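Local coordinates for plasmodium falciparum gamete antigen 27/25 (Plasmodium falciparum, PDB 1N81), which is essential for sexual development of the malaria parasite, a mostly helical gametocyte protein without an established biochemical activity that may act as a dimer, at residues S27-I30 and Y31-M34; R84-S87 and Y88-K92; E96-I99 and K100-D104. All coordinates share one frame; numbering follows the deposited sequence.

Interaction 1 of 3, residues S27-I30 and Y31-M34; sequences SDYI and YLLM
The aromatic ring of Y29 lies against L32, one helical turn further on, with one delta methyl of the leucine standing over one of its faces. L32 CD2 sits 4.2 Å from the centroid of the Y29 ring, 21° off the ring normal, which makes this a CH-pi contact. The methyl is displaced toward the rim rather than centred, and its nearest ring atom is CE1, with CD2 of L32 to CE1 of Y29 at 3.9 Å. Both side chains run alongside each other: in each, CG stands anti to the backbone N (chi1 -155° in Y29, 170° in L32), which sends both the same way. L33 meets the ring more loosely and obliquely, its CG lying 4.3 Å from Y29 CD2. The backbone beneath is a regular alpha-helix. L33 N donates to Y29 O at 3.0 Å, and three further bonds of the same i to i+4 kind run from Y31, L32 and M34 back to S27, D28 and I30. On another side of the helix I30 packs on L85, C89, I99 and I102, and the Y31 CB packs 3.1 Å from D28 O. The phenol of Y29 is fixed at its far end, where OH is hydrogen-bonded to A46 O. Y56 adds an edge-to-face ring contact to Y29. The segment lies near the end of helix 13-35 and is covered on several sides: helix 50-63 packs on Y29 and L32, helix 42-47 on L33, helix 71-89 on Y29, I30 and L33 through L85, and helix 96-122 on I30 and Y31 through I99.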
ATOM      1  N   SER A  27      -0.865   9.474   3.096  1.00 32.47           N
ATOM      2  CA  SER A  27      -1.276  10.771   2.583  1.00 36.15           C
ATOM      3  C   SER A  27      -1.279  11.781   3.732  1.00 36.96           C
ATOM      4  O   SER A  27      -0.697  12.853   3.612  1.00 47.28           O
ATOM      5  CB  SER A  27      -2.662  10.665   1.956  1.00 36.87           C
ATOM      6  OG  SER A  27      -3.071  11.928   1.431  1.00 47.38           O
ATOM      7  N   ASP A  28      -1.920  11.437   4.851  1.00 42.20           N
ATOM      8  CA  ASP A  28      -1.947  12.341   6.006  1.00 45.79           C
ATOM      9  C   ASP A  28      -0.529  12.751   6.433  1.00 45.91           C
ATOM     10  O   ASP A  28      -0.231  13.928   6.646  1.00 37.56           O
ATOM     11  CB  ASP A  28      -2.628  11.693   7.231  1.00 42.11           C
ATOM     12  CG  ASP A  28      -4.134  11.512   7.055  1.00 42.21           C
ATOM     13  OD1 ASP A  28      -4.734  12.069   6.112  1.00 41.15           O
ATOM     14  OD2 ASP A  28      -4.723  10.792   7.877  1.00 46.11           O
ATOM     15  N   TYR A  29       0.354  11.773   6.581  1.00 40.41           N
ATOM     16  CA  TYR A  29       1.703  12.081   7.020  1.00 37.39           C
ATOM     17  C   TYR A  29       2.440  12.961   6.016  1.00 43.28           C
ATOM     18  O   TYR A  29       3.284  13.771   6.394  1.00 42.65           O
ATOM     19  CB  TYR A  29       2.488  10.807   7.269  1.00 36.91           C
ATOM     20  CG  TYR A  29       3.589  11.011   8.253  1.00 41.60           C
ATOM     21  CD1 TYR A  29       3.351  10.877   9.610  1.00 37.29           C
ATOM     22  CD2 TYR A  29       4.891  11.342   7.825  1.00 35.01           C
ATOM     23  CE1 TYR A  29       4.383  11.058  10.546  1.00 36.93           C
ATOM     24  CE2 TYR A  29       5.933  11.532   8.751  1.00 38.56           C
ATOM     25  CZ  TYR A  29       5.667  11.387  10.110  1.00 42.18           C
ATOM     26  OH  TYR A  29       6.669  11.562  11.042  1.00 43.31           O
ATOM     27  N   ILE A  30       2.131  12.802   4.733  1.00 45.27           N
ATOM     28  CA  ILE A  30       2.777  13.628   3.722  1.00 47.82           C
ATOM     29  C   ILE A  30       2.258  15.053   3.888  1.00 46.93           C
ATOM     30  O   ILE A  30       2.976  16.011   3.618  1.00 50.86           O
ATOM     31  CB  ILE A  30       2.498  13.103   2.295  1.00 46.15           C
ATOM     32  CG1 ILE A  30       3.381  11.881   2.025  1.00 42.86           C
ATOM     33  CG2 ILE A  30       2.762  14.194   1.249  1.00 51.25           C
ATOM     34  CD1 ILE A  30       3.120  11.222   0.721  1.00 49.93           C
ATOM     35  N   TYR A  31       1.015  15.192   4.335  1.00 48.11           N
ATOM     36  CA  TYR A  31       0.466  16.523   4.559  1.00 48.94           C
ATOM     37  C   TYR A  31       1.258  17.185   5.690  1.00 45.76           C
ATOM     38  O   TYR A  31       1.617  18.352   5.605  1.00 49.74           O
ATOM     39  CB  TYR A  31      -0.993  16.459   4.962  1.00 50.04           C
ATOM     40  CG  TYR A  31      -1.607  17.833   5.131  1.00 55.05           C
ATOM     41  CD1 TYR A  31      -2.097  18.532   4.041  1.00 44.09           C
ATOM     42  CD2 TYR A  31      -1.670  18.439   6.385  1.00 62.58           C
ATOM     43  CE1 TYR A  31      -2.639  19.804   4.194  1.00 60.98           C
ATOM     44  CE2 TYR A  31      -2.209  19.710   6.547  1.00 60.96           C
ATOM     45  CZ  TYR A  31      -2.691  20.380   5.454  1.00 60.57           C
ATOM     46  OH  TYR A  31      -3.235  21.631   5.627  1.00 74.20           O
ATOM     47  N   LEU A  32       1.528  16.430   6.747  1.00 43.87           N
ATOM     48  CA  LEU A  32       2.307  16.937   7.868  1.00 47.40           C
ATOM     49  C   LEU A  32       3.650  17.442   7.336  1.00 55.07           C
ATOM     50  O   LEU A  32       4.064  18.576   7.606  1.00 46.77           O
ATOM     51  CB  LEU A  32       2.563  15.820   8.897  1.00 36.00           C
ATOM     52  CG  LEU A  32       3.570  16.158  10.003  1.00 42.84           C
ATOM     53  CD1 LEU A  32       2.969  17.303  10.874  1.00 46.80           C
ATOM     54  CD2 LEU A  32       3.888  14.920  10.858  1.00 38.41           C
ATOM     55  N   LEU A  33       4.336  16.587   6.575  1.00 51.93           N
ATOM     56  CA  LEU A  33       5.638  16.957   6.041  1.00 54.71           C
ATOM     57  C   LEU A  33       5.556  18.306   5.360  1.00 54.72           C
ATOM     58  O   LEU A  33       6.416  19.161   5.548  1.00 52.47           O
ATOM     59  CB  LEU A  33       6.146  15.904   5.047  1.00 49.80           C
ATOM     60  CG  LEU A  33       6.622  14.616   5.710  1.00 47.08           C
ATOM     61  CD1 LEU A  33       7.129  13.627   4.668  1.00 51.06           C
ATOM     62  CD2 LEU A  33       7.700  14.955   6.705  1.00 46.25           C
ATOM     63  N   MET A  34       4.505  18.487   4.576  1.00 53.04           N
ATOM     64  CA  MET A  34       4.293  19.725   3.859  1.00 59.71           C
ATOM     65  C   MET A  34       4.178  20.918   4.820  1.00 60.27           C
ATOM     66  O   MET A  34       4.726  21.975   4.550  1.00 59.11           O
ATOM     67  CB  MET A  34       3.057  19.581   2.966  1.00 55.25           C
ATOM     68  CG  MET A  34       2.747  20.768   2.054  1.00 58.74           C
ATOM     69  SD  MET A  34       1.875  22.035   2.978  1.00 73.07           S
ATOM     70  CE  MET A  34       0.260  21.284   3.189  1.00 55.15           C
TER

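Interaction 2 of 3, residues R84-S87 and Y88-K92; sequences RLIS and YCTDK
The Y88 ring is approached from the same side by R84 CB and S87 OG, one along CD1 and CE1, the other along CD2 and CE2, both from the preceding turn of its own helix. On the first flank R84 CB lies 4.1 Å from Y88 CE1. On the second, S87 OG is 3.7 Å from both CD2 and CE2 of Y88. Y105 makes an edge-to-face contact with the ring. CG of Y88 lies beside its own backbone N (chi1 -54°), which brings the ring close to R84 O, met obliquely. That carbonyl also accepts the Y88 N-H at 2.8 Å, and C89 N donates to L85 O in the same way at 2.7 Å. A water lies by the turn beyond C89 and bridges three groups: it accepts a weak bond from T90 N, donates a weak one to S87 O, and donates to D91 OD2, although D91 is poorly ordered. The R84 chain extends away to salt bridges with E22 and E109. This part of helix 71-89 packs against helix 13-35 through R84 and L85, and against helices 96-122 and 156-173 through R84 and Y88.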
ATOM      1  N   ARG A  84       8.053   5.427   1.465  1.00 33.76           N
ATOM      2  CA  ARG A  84       7.378   6.260   0.477  1.00 33.61           C
ATOM      3  C   ARG A  84       7.737   7.712   0.730  1.00 35.22           C
ATOM      4  O   ARG A  84       7.872   8.477  -0.219  1.00 35.22           O
ATOM      5  CB  ARG A  84       5.848   6.084   0.519  1.00 37.72           C
ATOM      6  CG  ARG A  84       5.338   4.741  -0.040  1.00 37.40           C
ATOM      7  CD  ARG A  84       3.795   4.707  -0.078  1.00 33.60           C
ATOM      8  NE  ARG A  84       3.346   3.351  -0.369  1.00 36.43           N
ATOM      9  CZ  ARG A  84       3.002   2.455   0.549  1.00 30.00           C
ATOM     10  NH1 ARG A  84       3.030   2.764   1.843  1.00 28.94           N
ATOM     11  NH2 ARG A  84       2.661   1.237   0.162  1.00 32.55           N
ATOM     12  N   LEU A  85       7.883   8.095   2.003  1.00 34.15           N
ATOM     13  CA  LEU A  85       8.240   9.482   2.331  1.00 37.31           C
ATOM     14  C   LEU A  85       9.588   9.826   1.674  1.00 37.19           C
ATOM     15  O   LEU A  85       9.733  10.859   1.010  1.00 40.83           O
ATOM     16  CB  LEU A  85       8.358   9.662   3.845  1.00 39.66           C
ATOM     17  CG  LEU A  85       7.112   9.286   4.664  1.00 37.17           C
ATOM     18  CD1 LEU A  85       7.355   9.613   6.116  1.00 36.56           C
ATOM     19  CD2 LEU A  85       5.896  10.007   4.159  1.00 35.60           C
ATOM     20  N   ILE A  86      10.562   8.942   1.859  1.00 38.77           N
ATOM     21  CA  ILE A  86      11.898   9.133   1.294  1.00 44.16           C
ATOM     22  C   ILE A  86      11.889   9.035  -0.242  1.00 43.49           C
ATOM     23  O   ILE A  86      12.610   9.758  -0.912  1.00 45.86           O
ATOM     24  CB  ILE A  86      12.884   8.124   1.921  1.00 39.89           C
ATOM     25  CG1 ILE A  86      13.147   8.553   3.375  1.00 36.56           C
ATOM     26  CG2 ILE A  86      14.167   8.045   1.119  1.00 37.56           C
ATOM     27  CD1 ILE A  86      14.000   7.596   4.150  1.00 50.43           C
ATOM     28  N   SER A  87      11.037   8.180  -0.802  1.00 40.60           N
ATOM     29  CA  SER A  87      10.967   8.043  -2.250  1.00 38.80           C
ATOM     30  C   SER A  87      10.290   9.231  -2.952  1.00 47.86           C
ATOM     31  O   SER A  87      10.688   9.625  -4.054  1.00 43.89           O
ATOM     32  CB  SER A  87      10.209   6.756  -2.601  1.00 37.61           C
ATOM     33  OG  SER A  87      10.128   6.563  -4.005  1.00 35.32           O
ATOM     34  N   TYR A  88       9.268   9.805  -2.314  1.00 38.60           N
ATOM     35  CA  TYR A  88       8.498  10.901  -2.916  1.00 43.41           C
ATOM     36  C   TYR A  88       8.736  12.313  -2.361  1.00 45.24           C
ATOM     37  O   TYR A  88       8.391  13.304  -3.018  1.00 48.78           O
ATOM     38  CB  TYR A  88       6.984  10.626  -2.756  1.00 34.77           C
ATOM     39  CG  TYR A  88       6.498   9.292  -3.268  1.00 33.83           C
ATOM     40  CD1 TYR A  88       5.366   8.676  -2.702  1.00 36.50           C
ATOM     41  CD2 TYR A  88       7.116   8.667  -4.360  1.00 35.07           C
ATOM     42  CE1 TYR A  88       4.863   7.486  -3.208  1.00 35.19           C
ATOM     43  CE2 TYR A  88       6.614   7.468  -4.881  1.00 36.41           C
ATOM     44  CZ  TYR A  88       5.488   6.886  -4.296  1.00 37.27           C
ATOM     45  OH  TYR A  88       5.009   5.696  -4.795  1.00 35.95           O
ATOM     46  N   CYS A  89       9.294  12.425  -1.163  1.00 44.62           N
ATOM     47  CA  CYS A  89       9.439  13.761  -0.569  1.00 49.45           C
ATOM     48  C   CYS A  89      10.846  14.217  -0.233  1.00 48.52           C
ATOM     49  O   CYS A  89      11.020  15.260   0.389  1.00 54.01           O
ATOM     50  CB  CYS A  89       8.603  13.826   0.716  1.00 43.01           C
ATOM     51  SG  CYS A  89       6.845  13.369   0.513  1.00 51.74           S
ATOM     52  N   THR A  90      11.834  13.449  -0.656  1.00 57.11           N
ATOM     53  CA  THR A  90      13.227  13.720  -0.329  1.00 55.30           C
ATOM     54  C   THR A  90      14.026  14.533  -1.342  1.00 62.32           C
ATOM     55  O   THR A  90      15.258  14.541  -1.319  1.00 67.76           O
ATOM     56  CB  THR A  90      13.900  12.367  -0.005  1.00 54.96           C
ATOM     57  OG1 THR A  90      14.664  12.498   1.191  1.00 81.20           O
ATOM     58  CG2 THR A  90      14.759  11.859  -1.136  1.00 53.66           C
ATOM     59  N   ASP A  91      13.320  15.250  -2.209  1.00 72.36           N
ATOM     60  CA  ASP A  91      13.962  16.099  -3.212  1.00 79.67           C
ATOM     61  C   ASP A  91      13.137  17.361  -3.384  1.00 80.65           C
ATOM     62  O   ASP A  91      13.262  18.318  -2.623  1.00 85.80           O
ATOM     63  CB  ASP A  91      14.044  15.387  -4.566  1.00 87.79           C
ATOM     64  CG  ASP A  91      14.807  14.085  -4.496  1.00 93.98           C
ATOM     65  OD1 ASP A  91      15.954  14.099  -3.988  1.00 91.37           O
ATOM     66  OD2 ASP A  91      14.258  13.053  -4.954  1.00 97.26           O
ATOM     67  N   LYS A  92      12.293  17.336  -4.407  1.00 83.09           N
ATOM     68  CA  LYS A  92      11.407  18.439  -4.735  1.00 81.86           C
ATOM     69  C   LYS A  92      10.842  19.113  -3.493  1.00 81.46           C
ATOM     70  O   LYS A  92      10.816  18.542  -2.403  1.00 80.03           O
ATOM     71  CB  LYS A  92      10.263  17.924  -5.608  1.00 88.70           C
ATOM     72  CG  LYS A  92      10.725  17.117  -6.820  1.00 91.73           C
ATOM     73  CD  LYS A  92       9.556  16.802  -7.734  1.00 99.09           C
ATOM     74  CE  LYS A  92       9.990  16.102  -9.014  1.00101.52           C
ATOM     75  NZ  LYS A  92       8.811  15.751  -9.874  1.00 99.47           N
TER
HETATM   76  O   HOH W   1      11.810  12.390  -3.325  1.00 52.91           O

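Interaction 3 of 3, residues E96-I99 and K100-D104; sequences EDYI and KKIDD
Y98 is flanked by the two side chains that follow it one turn later, I102 over one ring face and K101 at the edge. I102 CG1 is 4.1 Å from the centroid of the Y98 ring, 22° off the normal, a CH-pi contact displaced from the ring centre. The next carbon of the branch carries the overlap outward: CD1 of I102 lies 3.7 Å from CZ of Y98. K101 reaches the ring near its plane, NZ being 3.8 Å from Y98 CE1, and its chain bends at chi3 (68°) to arrive there. Both neighbours run at a slant to the tyrosine. The backbone bonds that hold this spacing include I102 N to Y98 O at 2.8 Å, while K101 N, bonded to D97 O, also makes a weak bond to the Y98 carbonyl. On another side, I99 O accepts the N-H of D103 and a hydrogen bond of 2.8 Å from a water. This water donates as well to D103 OD1, at 2.6 Å, tying the carboxylate to the helix backbone. The same OD1 is hydrogen-bonded to S27 OG of helix 13-35. Y98 OH is bonded to Y88 O, at the end of helix 71-89, and K101 NZ comes close to K92 NZ, like charges whose positions are uncertain because K92 is poorly ordered. The contact occupies the first turns of helix 96-122, where I99 packs on M34 of helix 13-35 and on V94 of the preceding loop.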
ATOM      1  N   GLU A  96       2.073  22.285  -1.726  1.00 66.50           N
ATOM      2  CA  GLU A  96       0.672  21.925  -1.717  1.00 68.86           C
ATOM      3  C   GLU A  96       0.256  21.247  -3.014  1.00 70.89           C
ATOM      4  O   GLU A  96      -0.488  20.271  -2.986  1.00 67.49           O
ATOM      5  CB  GLU A  96      -0.155  23.176  -1.470  1.00 76.00           C
ATOM      6  CG  GLU A  96      -1.637  22.983  -1.531  1.00 87.32           C
ATOM      7  CD  GLU A  96      -2.358  24.213  -1.045  1.00100.14           C
ATOM      8  OE1 GLU A  96      -2.295  24.473   0.177  1.00103.24           O
ATOM      9  OE2 GLU A  96      -2.967  24.923  -1.877  1.00103.60           O
ATOM     10  N   ASP A  97       0.725  21.768  -4.147  1.00 67.58           N
ATOM     11  CA  ASP A  97       0.402  21.172  -5.445  1.00 68.43           C
ATOM     12  C   ASP A  97       1.135  19.847  -5.611  1.00 65.74           C
ATOM     13  O   ASP A  97       0.668  18.950  -6.312  1.00 65.75           O
ATOM     14  CB  ASP A  97       0.812  22.083  -6.612  1.00 71.32           C
ATOM     15  CG  ASP A  97      -0.231  23.133  -6.932  1.00 81.09           C
ATOM     16  OD1 ASP A  97      -1.419  22.885  -6.642  1.00 82.73           O
ATOM     17  OD2 ASP A  97       0.134  24.197  -7.486  1.00 86.37           O
ATOM     18  N   TYR A  98       2.296  19.736  -4.979  1.00 56.20           N
ATOM     19  CA  TYR A  98       3.080  18.521  -5.093  1.00 59.54           C
ATOM     20  C   TYR A  98       2.396  17.350  -4.395  1.00 62.97           C
ATOM     21  O   TYR A  98       2.243  16.278  -4.996  1.00 50.81           O
ATOM     22  CB  TYR A  98       4.478  18.728  -4.515  1.00 54.88           C
ATOM     23  CG  TYR A  98       5.407  17.560  -4.745  1.00 54.32           C
ATOM     24  CD1 TYR A  98       5.759  17.165  -6.037  1.00 60.54           C
ATOM     25  CD2 TYR A  98       5.920  16.837  -3.675  1.00 51.22           C
ATOM     26  CE1 TYR A  98       6.591  16.079  -6.247  1.00 61.75           C
ATOM     27  CE2 TYR A  98       6.759  15.750  -3.874  1.00 49.19           C
ATOM     28  CZ  TYR A  98       7.090  15.375  -5.161  1.00 56.71           C
ATOM     29  OH  TYR A  98       7.931  14.303  -5.369  1.00 55.51           O
ATOM     30  N   ILE A  99       1.973  17.551  -3.143  1.00 63.66           N
ATOM     31  CA  ILE A  99       1.328  16.470  -2.408  1.00 61.47           C
ATOM     32  C   ILE A  99       0.016  16.073  -3.069  1.00 65.14           C
ATOM     33  O   ILE A  99      -0.409  14.919  -2.963  1.00 64.24           O
ATOM     34  CB  ILE A  99       1.094  16.812  -0.907  1.00 65.40           C
ATOM     35  CG1 ILE A  99       0.048  17.917  -0.743  1.00 55.73           C
ATOM     36  CG2 ILE A  99       2.414  17.188  -0.266  1.00 65.34           C
ATOM     37  CD1 ILE A  99      -0.186  18.311   0.697  1.00 52.21           C
ATOM     38  N   LYS A 100      -0.624  17.014  -3.759  1.00 60.82           N
ATOM     39  CA  LYS A 100      -1.864  16.691  -4.465  1.00 56.42           C
ATOM     40  C   LYS A 100      -1.492  15.680  -5.564  1.00 54.40           C
ATOM     41  O   LYS A 100      -2.237  14.726  -5.834  1.00 53.92           O
ATOM     42  CB  LYS A 100      -2.479  17.946  -5.089  1.00 65.44           C
ATOM     43  CG  LYS A 100      -3.771  18.421  -4.429  1.00 74.40           C
ATOM     44  CD  LYS A 100      -4.929  17.447  -4.669  1.00 80.66           C
ATOM     45  CE  LYS A 100      -6.233  17.923  -4.025  1.00 79.87           C
ATOM     46  NZ  LYS A 100      -6.208  17.974  -2.523  1.00 74.93           N
ATOM     47  N   LYS A 101      -0.328  15.888  -6.178  1.00 44.46           N
ATOM     48  CA  LYS A 101       0.167  14.988  -7.207  1.00 47.00           C
ATOM     49  C   LYS A 101       0.644  13.653  -6.590  1.00 45.53           C
ATOM     50  O   LYS A 101       0.517  12.621  -7.236  1.00 44.22           O
ATOM     51  CB  LYS A 101       1.327  15.614  -7.983  1.00 47.42           C
ATOM     52  CG  LYS A 101       1.708  14.821  -9.242  1.00 65.42           C
ATOM     53  CD  LYS A 101       2.970  15.355  -9.935  1.00 78.90           C
ATOM     54  CE  LYS A 101       4.252  15.129  -9.111  1.00 86.57           C
ATOM     55  NZ  LYS A 101       5.505  15.604  -9.809  1.00 71.83           N
ATOM     56  N   ILE A 102       1.184  13.665  -5.366  1.00 43.66           N
ATOM     57  CA  ILE A 102       1.647  12.422  -4.730  1.00 46.02           C
ATOM     58  C   ILE A 102       0.435  11.578  -4.372  1.00 38.21           C
ATOM     59  O   ILE A 102       0.515  10.348  -4.310  1.00 46.11           O
ATOM     60  CB  ILE A 102       2.526  12.680  -3.473  1.00 46.41           C
ATOM     61  CG1 ILE A 102       3.832  13.347  -3.899  1.00 53.90           C
ATOM     62  CG2 ILE A 102       2.891  11.325  -2.744  1.00 39.99           C
ATOM     63  CD1 ILE A 102       4.666  12.534  -4.900  1.00 48.86           C
ATOM     64  N   ASP A 103      -0.704  12.219  -4.151  1.00 42.57           N
ATOM     65  CA  ASP A 103      -1.884  11.430  -3.872  1.00 40.48           C
ATOM     66  C   ASP A 103      -2.179  10.506  -5.079  1.00 48.23           C
ATOM     67  O   ASP A 103      -2.710   9.416  -4.896  1.00 40.10           O
ATOM     68  CB  ASP A 103      -3.095  12.330  -3.544  1.00 42.92           C
ATOM     69  CG  ASP A 103      -3.221  12.635  -2.027  1.00 52.51           C
ATOM     70  OD1 ASP A 103      -2.409  12.121  -1.225  1.00 47.52           O
ATOM     71  OD2 ASP A 103      -4.140  13.391  -1.630  1.00 55.71           O
ATOM     72  N   ASP A 104      -1.816  10.919  -6.299  1.00 46.12           N
ATOM     73  CA  ASP A 104      -2.068  10.083  -7.479  1.00 45.05           C
ATOM     74  C   ASP A 104      -1.106   8.891  -7.523  1.00 44.80           C
ATOM     75  O   ASP A 104      -1.464   7.799  -7.984  1.00 43.55           O
ATOM     76  CB  ASP A 104      -1.950  10.889  -8.786  1.00 55.05           C
ATOM     77  CG  ASP A 104      -3.060  11.934  -8.941  1.00 62.35           C
ATOM     78  OD1 ASP A 104      -4.204  11.680  -8.503  1.00 47.02           O
ATOM     79  OD2 ASP A 104      -2.786  13.009  -9.518  1.00 58.60           O
TER
HETATM   80  O   HOH W   2      -0.042  13.119  -0.904  1.00 45.17           O

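Overall arrangement
All three contacts are local, each joining neighbouring residues along a helix or, in interaction 2, its final turn and the loop after it, so none closes a long loop and none nests in or crosses another. Along the chain they come in series: interaction 1 near the end of helix 13-35, interaction 2 where helix 71-89 runs out into a loop, and interaction 3 just after that loop, at the start of helix 96-122. In space their centres lie 10 to 12 Å apart, on one side of the chain's centre, and every pair touches. L85 and C89 join 84-92 to 27-34, I30 meets I102 of 96-104, and Y88 CD1 packs on I102 CG2, bringing three helices together.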